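PDB 6N1L: fibronectin-binding protein BBK32, which probably binds the complement protease C1r through this helical domain and so inhibits the classical pathway, besides binding fibronectin. Local coordinates for residues E108-L112 with S132-M136; H97-L102 with E142-I147. One frame throughout, in Å; residues are numbered along the deposited sequence.

In the fold
Both contacts join helix 93-117 to helix 122-147, the last two helices of an all-helical chain, which run antiparallel as a hairpin. Going along the sequence, 97-102 comes first, then 108-112, then 132-136 and finally 142-147, so contact 1 lies within the span that contact 2 brackets and nearer the turn between the helices. Their centres are 16 Å apart, and the nearest atoms stay about 6 Å from each other without touching. The centre of contact 1 is about 7 Å from the centre of the chain, that of contact 2 about 17 Å, near the C-terminus. The axes are closer in contact 2 than in contact 1. Together the contacts zip up one hairpin of the complement-inhibitory domain.

Contact 1 (E108-L112 with S132-M136); sequences EIKTL and SILLM
This is a buried helix-helix contact between the C-terminal half of helix 93-117 and the middle of helix 122-147, close to the centre of the chain. Both segments are regular alpha-helix, with the i to i+4 bonds Leu112 N to Glu108 O and Met136 N to Ser132 O each at 2.9 Å. The axes run antiparallel at 162° and stand 11.4 Å apart, with CA atoms of Ile109 and Ile133 8.5 Å apart and those of Leu112 and Ser132 8.1 Å. That wide gap is bridged by Met136, whose t, t, m side chain reaches straight across: its SD lies 3.5 Å from Ile109 CG1, while its CE meets Glu108 CG at 3.4 Å and Leu112 CD1 at 4.1 Å. Leu112, in the mt rotamer, puts CD1 3.8 Å from Ile133 CG2 and CD2 3.7 Å from Ser132 CB. At the more exposed border Ser132 OG gives a weak hydrogen bond of 3.4 Å to Glu108 OE2. Ile109 and Leu112 also touch helix 66-87 through Leu76, Ile80 and Phe73, and Ile133 and Met136 touch Ile27 of helix 9-44. Apolar side chains of neighbouring helices meeting in a common interior are the hallmark of an antiparallel helical bundle, whose core this contact helps to fill.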
loop_
_atom_site.group_PDB
_atom_site.type_symbol
_atom_site.label_atom_id
_atom_site.label_comp_id
_atom_site.label_asym_id
_atom_site.label_seq_id
_atom_site.Cartn_x
_atom_site.Cartn_y
_atom_site.Cartn_z
ATOM N N GLU A 108 3.091 11.246 -1.756
ATOM C CA GLU A 108 1.857 10.833 -1.087
ATOM C C GLU A 108 2.117 9.723 -0.077
ATOM O O GLU A 108 1.543 9.728 1.020
ATOM C CB GLU A 108 0.815 10.385 -2.121
ATOM C CG GLU A 108 -0.491 9.771 -1.533
ATOM C CD GLU A 108 -1.423 10.779 -0.866
ATOM O OE1 GLU A 108 -1.194 11.997 -1.030
ATOM O OE2 GLU A 108 -2.394 10.352 -0.183
ATOM N N ILE A 109 2.981 8.760 -0.423
ATOM C CA ILE A 109 3.280 7.668 0.512
ATOM C C ILE A 109 3.874 8.226 1.797
ATOM O O ILE A 109 3.537 7.781 2.906
ATOM C CB ILE A 109 4.218 6.629 -0.143
ATOM C CG1 ILE A 109 3.502 5.928 -1.285
ATOM C CG2 ILE A 109 4.657 5.564 0.870
ATOM C CD1 ILE A 109 4.381 5.024 -2.097
ATOM N N LYS A 110 4.740 9.236 1.674
ATOM C CA LYS A 110 5.322 9.833 2.868
ATOM C C LYS A 110 4.253 10.499 3.722
ATOM O O LYS A 110 4.299 10.419 4.957
ATOM C CB LYS A 110 6.419 10.821 2.477
ATOM C CG LYS A 110 7.687 10.118 1.988
ATOM C CD LYS A 110 8.750 11.124 1.569
ATOM C CE LYS A 110 9.849 10.435 0.776
ATOM N NZ LYS A 110 10.503 11.372 -0.185
ATOM N N THR A 111 3.262 11.125 3.084
ATOM C CA THR A 111 2.161 11.740 3.823
ATOM C C THR A 111 1.338 10.693 4.565
ATOM O O THR A 111 0.923 10.910 5.711
ATOM C CB THR A 111 1.274 12.538 2.868
ATOM O OG1 THR A 111 2.039 13.598 2.287
ATOM C CG2 THR A 111 0.089 13.145 3.605
ATOM N N LEU A 112 1.101 9.547 3.928
ATOM C CA LEU A 112 0.358 8.470 4.582
ATOM C C LEU A 112 1.132 7.884 5.755
ATOM O O LEU A 112 0.540 7.538 6.784
ATOM C CB LEU A 112 0.026 7.379 3.561
ATOM C CG LEU A 112 -0.833 7.813 2.370
ATOM C CD1 LEU A 112 -1.114 6.606 1.464
ATOM C CD2 LEU A 112 -2.138 8.445 2.841
ATOM N N SER A 132 -6.716 6.334 0.009
ATOM C CA SER A 132 -5.526 6.809 -0.692
ATOM C C SER A 132 -4.765 5.674 -1.363
ATOM O O SER A 132 -4.313 5.814 -2.507
ATOM C CB SER A 132 -4.609 7.563 0.275
ATOM O OG SER A 132 -5.240 8.756 0.734
ATOM N N ILE A 133 -4.611 4.530 -0.678
ATOM C CA ILE A 133 -3.831 3.479 -1.314
ATOM C C ILE A 133 -4.607 2.822 -2.443
ATOM O O ILE A 133 -4.006 2.349 -3.414
ATOM C CB ILE A 133 -3.319 2.433 -0.295
ATOM C CG1 ILE A 133 -4.478 1.684 0.363
ATOM C CG2 ILE A 133 -2.417 3.109 0.742
ATOM C CD1 ILE A 133 -4.028 0.430 1.149
ATOM N N LEU A 134 -5.931 2.769 -2.354
ATOM C CA LEU A 134 -6.700 2.199 -3.452
ATOM C C LEU A 134 -6.558 3.068 -4.699
ATOM O O LEU A 134 -6.381 2.551 -5.804
ATOM C CB LEU A 134 -8.171 2.061 -3.062
ATOM C CG LEU A 134 -8.542 0.892 -2.131
ATOM C CD1 LEU A 134 -10.020 1.004 -1.782
ATOM C CD2 LEU A 134 -8.239 -0.413 -2.834
ATOM N N LEU A 135 -6.597 4.392 -4.521
ATOM C CA LEU A 135 -6.392 5.286 -5.658
ATOM C C LEU A 135 -4.963 5.188 -6.190
ATOM O O LEU A 135 -4.735 5.220 -7.410
ATOM C CB LEU A 135 -6.731 6.718 -5.242
ATOM C CG LEU A 135 -8.231 6.940 -5.033
ATOM C CD1 LEU A 135 -8.544 8.233 -4.306
ATOM C CD2 LEU A 135 -8.945 6.871 -6.384
ATOM N N MET A 136 -3.995 5.101 -5.281
ATOM C CA MET A 136 -2.593 4.957 -5.645
ATOM C C MET A 136 -2.348 3.701 -6.476
ATOM O O MET A 136 -1.604 3.733 -7.463
ATOM C CB MET A 136 -1.755 4.944 -4.368
ATOM C CG MET A 136 -0.261 4.857 -4.587
ATOM S SD MET A 136 0.590 4.874 -2.996
ATOM C CE MET A 136 0.198 6.525 -2.428
#

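Contact 2 (H97-L102 with E142-I147); sequences HAKRKL and EVQGII
Ala98 and Val143 form the apolar centre, their CA atoms only 5.4 Å apart. Ala98 points its methyl at the other helix, where CB meets Ile147 CG2 at 3.6 Å, Ile146 CG2 at 3.9 Å and Val143 CG1 at 4.3 Å. This small residue permits the close approach: the axes come to 9.5 Å and run antiparallel at 163°. Both segments are alpha-helical; the bonds Lys101 N to His97 O and Ile146 N to Glu142 O are 3.0 Å, whereas Ile147 N to Val143 O is weak at 3.3 Å, near the end of helix 122-147. On the inner side Leu102, in the mt rotamer, brings CD2 to 4.2 Å from Val143 CG1. It also touches Val16 and Val20 of helix 9-44 and Val84 of helix 66-87, tying this antiparallel hairpin into the rest of the helical bundle. Towards solvent, the aliphatic part of Lys101 lies over the apolar residues, with CB 3.9 Å from Val143 CG2 and CD 3.8 Å from Ile146 CD1. Ile146, also mt, reaches the His97 ring obliquely, its CD1 3.4 Å from ND1. The last two torsions of Lys101 are both p and fold the chain end round so that NZ makes a long salt bridge of 3.9 Å to Glu142 OE1, and one water closes the gap, accepting from Lys101 NZ at 3.1 Å and donating to Glu142 OE1 at 2.8 Å.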
loop_
_atom_site.group_PDB
_atom_site.type_symbol
_atom_site.label_atom_id
_atom_site.label_comp_id
_atom_site.label_asym_id
_atom_site.label_seq_id
_atom_site.Cartn_x
_atom_site.Cartn_y
_atom_site.Cartn_z
ATOM N N HIS A 97 6.711 11.279 -18.273
ATOM C CA HIS A 97 5.429 11.454 -17.601
ATOM C C HIS A 97 5.229 10.392 -16.523
ATOM O O HIS A 97 4.730 10.696 -15.432
ATOM C CB HIS A 97 4.289 11.405 -18.615
ATOM C CG HIS A 97 2.938 11.593 -18.003
ATOM N ND1 HIS A 97 1.869 10.772 -18.288
ATOM C CD2 HIS A 97 2.487 12.505 -17.107
ATOM C CE1 HIS A 97 0.815 11.171 -17.600
ATOM N NE2 HIS A 97 1.163 12.220 -16.877
ATOM N N ALA A 98 5.589 9.143 -16.819
ATOM C CA ALA A 98 5.564 8.104 -15.792
ATOM C C ALA A 98 6.443 8.484 -14.607
ATOM O O ALA A 98 6.045 8.316 -13.449
ATOM C CB ALA A 98 6.011 6.772 -16.383
ATOM N N LYS A 99 7.648 8.991 -14.869
ATOM C CA LYS A 99 8.504 9.425 -13.768
ATOM C C LYS A 99 7.824 10.503 -12.927
ATOM O O LYS A 99 7.918 10.499 -11.691
ATOM C CB LYS A 99 9.846 9.919 -14.319
ATOM C CG LYS A 99 10.874 10.312 -13.266
ATOM C CD LYS A 99 10.801 11.793 -12.934
ATOM C CE LYS A 99 12.057 12.260 -12.221
ATOM N NZ LYS A 99 12.016 13.730 -11.982
ATOM N N ARG A 100 7.138 11.449 -13.574
ATOM C CA ARG A 100 6.482 12.501 -12.811
ATOM C C ARG A 100 5.370 11.940 -11.927
ATOM O O ARG A 100 5.200 12.375 -10.783
ATOM C CB ARG A 100 5.947 13.571 -13.764
ATOM C CG ARG A 100 7.070 14.362 -14.424
ATOM C CD ARG A 100 6.522 15.560 -15.218
ATOM N NE ARG A 100 5.827 15.128 -16.430
ATOM C CZ ARG A 100 6.418 14.939 -17.604
ATOM N NH1 ARG A 100 7.724 15.142 -17.738
ATOM N NH2 ARG A 100 5.703 14.544 -18.650
ATOM N N LYS A 101 4.610 10.970 -12.435
ATOM C CA LYS A 101 3.559 10.376 -11.612
ATOM C C LYS A 101 4.151 9.634 -10.419
ATOM O O LYS A 101 3.622 9.709 -9.309
ATOM C CB LYS A 101 2.706 9.429 -12.452
ATOM C CG LYS A 101 1.891 10.120 -13.543
ATOM C CD LYS A 101 1.115 9.106 -14.384
ATOM C CE LYS A 101 0.065 8.366 -13.561
ATOM N NZ LYS A 101 -0.853 9.299 -12.832
ATOM N N LEU A 102 5.257 8.921 -10.637
ATOM C CA LEU A 102 5.888 8.172 -9.559
ATOM C C LEU A 102 6.412 9.095 -8.463
ATOM O O LEU A 102 6.310 8.776 -7.276
ATOM C CB LEU A 102 7.015 7.306 -10.135
ATOM C CG LEU A 102 6.591 6.135 -11.015
ATOM C CD1 LEU A 102 7.787 5.549 -11.717
ATOM C CD2 LEU A 102 5.927 5.039 -10.180
ATOM N N GLU A 142 -1.870 2.818 -14.142
ATOM C CA GLU A 142 -1.686 3.742 -15.261
ATOM C C GLU A 142 -0.217 3.857 -15.647
ATOM O O GLU A 142 0.123 3.856 -16.839
ATOM C CB GLU A 142 -2.245 5.112 -14.902
ATOM C CG GLU A 142 -3.722 5.254 -15.198
ATOM C CD GLU A 142 -4.456 6.107 -14.182
ATOM O OE1 GLU A 142 -3.936 7.180 -13.794
ATOM O OE2 GLU A 142 -5.567 5.699 -13.772
ATOM N N VAL A 143 0.667 3.976 -14.651
ATOM C CA VAL A 143 2.101 4.067 -14.917
ATOM C C VAL A 143 2.561 2.879 -15.743
ATOM O O VAL A 143 3.307 3.029 -16.721
ATOM C CB VAL A 143 2.884 4.171 -13.594
ATOM C CG1 VAL A 143 4.340 3.769 -13.800
ATOM C CG2 VAL A 143 2.769 5.570 -13.009
ATOM N N GLN A 144 2.114 1.678 -15.369
ATOM C CA GLN A 144 2.501 0.481 -16.103
ATOM C C GLN A 144 2.078 0.555 -17.562
ATOM O O GLN A 144 2.817 0.099 -18.441
ATOM C CB GLN A 144 1.907 -0.757 -15.433
ATOM C CG GLN A 144 2.529 -1.091 -14.083
ATOM C CD GLN A 144 3.961 -1.611 -14.193
ATOM O OE1 GLN A 144 4.814 -1.012 -14.858
ATOM N NE2 GLN A 144 4.230 -2.730 -13.538
ATOM N N GLY A 145 0.914 1.136 -17.841
ATOM C CA GLY A 145 0.485 1.262 -19.225
ATOM C C GLY A 145 1.272 2.299 -19.993
ATOM O O GLY A 145 1.534 2.136 -21.192
ATOM N N ILE A 146 1.659 3.390 -19.323
ATOM C CA ILE A 146 2.353 4.497 -19.971
ATOM C C ILE A 146 3.711 4.069 -20.515
ATOM O O ILE A 146 4.191 4.628 -21.509
ATOM C CB ILE A 146 2.466 5.675 -18.979
ATOM C CG1 ILE A 146 1.102 6.345 -18.809
ATOM C CG2 ILE A 146 3.509 6.691 -19.428
ATOM C CD1 ILE A 146 1.096 7.505 -17.838
ATOM N N ILE A 147 4.345 3.072 -19.901
ATOM C CA ILE A 147 5.679 2.657 -20.305
ATOM C C ILE A 147 5.711 1.308 -21.017
ATOM O O ILE A 147 6.683 1.031 -21.734
ATOM C CB ILE A 147 6.647 2.634 -19.103
ATOM C CG1 ILE A 147 6.154 1.647 -18.049
ATOM C CG2 ILE A 147 6.810 4.020 -18.521
ATOM C CD1 ILE A 147 7.246 1.114 -17.153
HETATM O O HOH W 1 -3.777 9.072 -11.712
#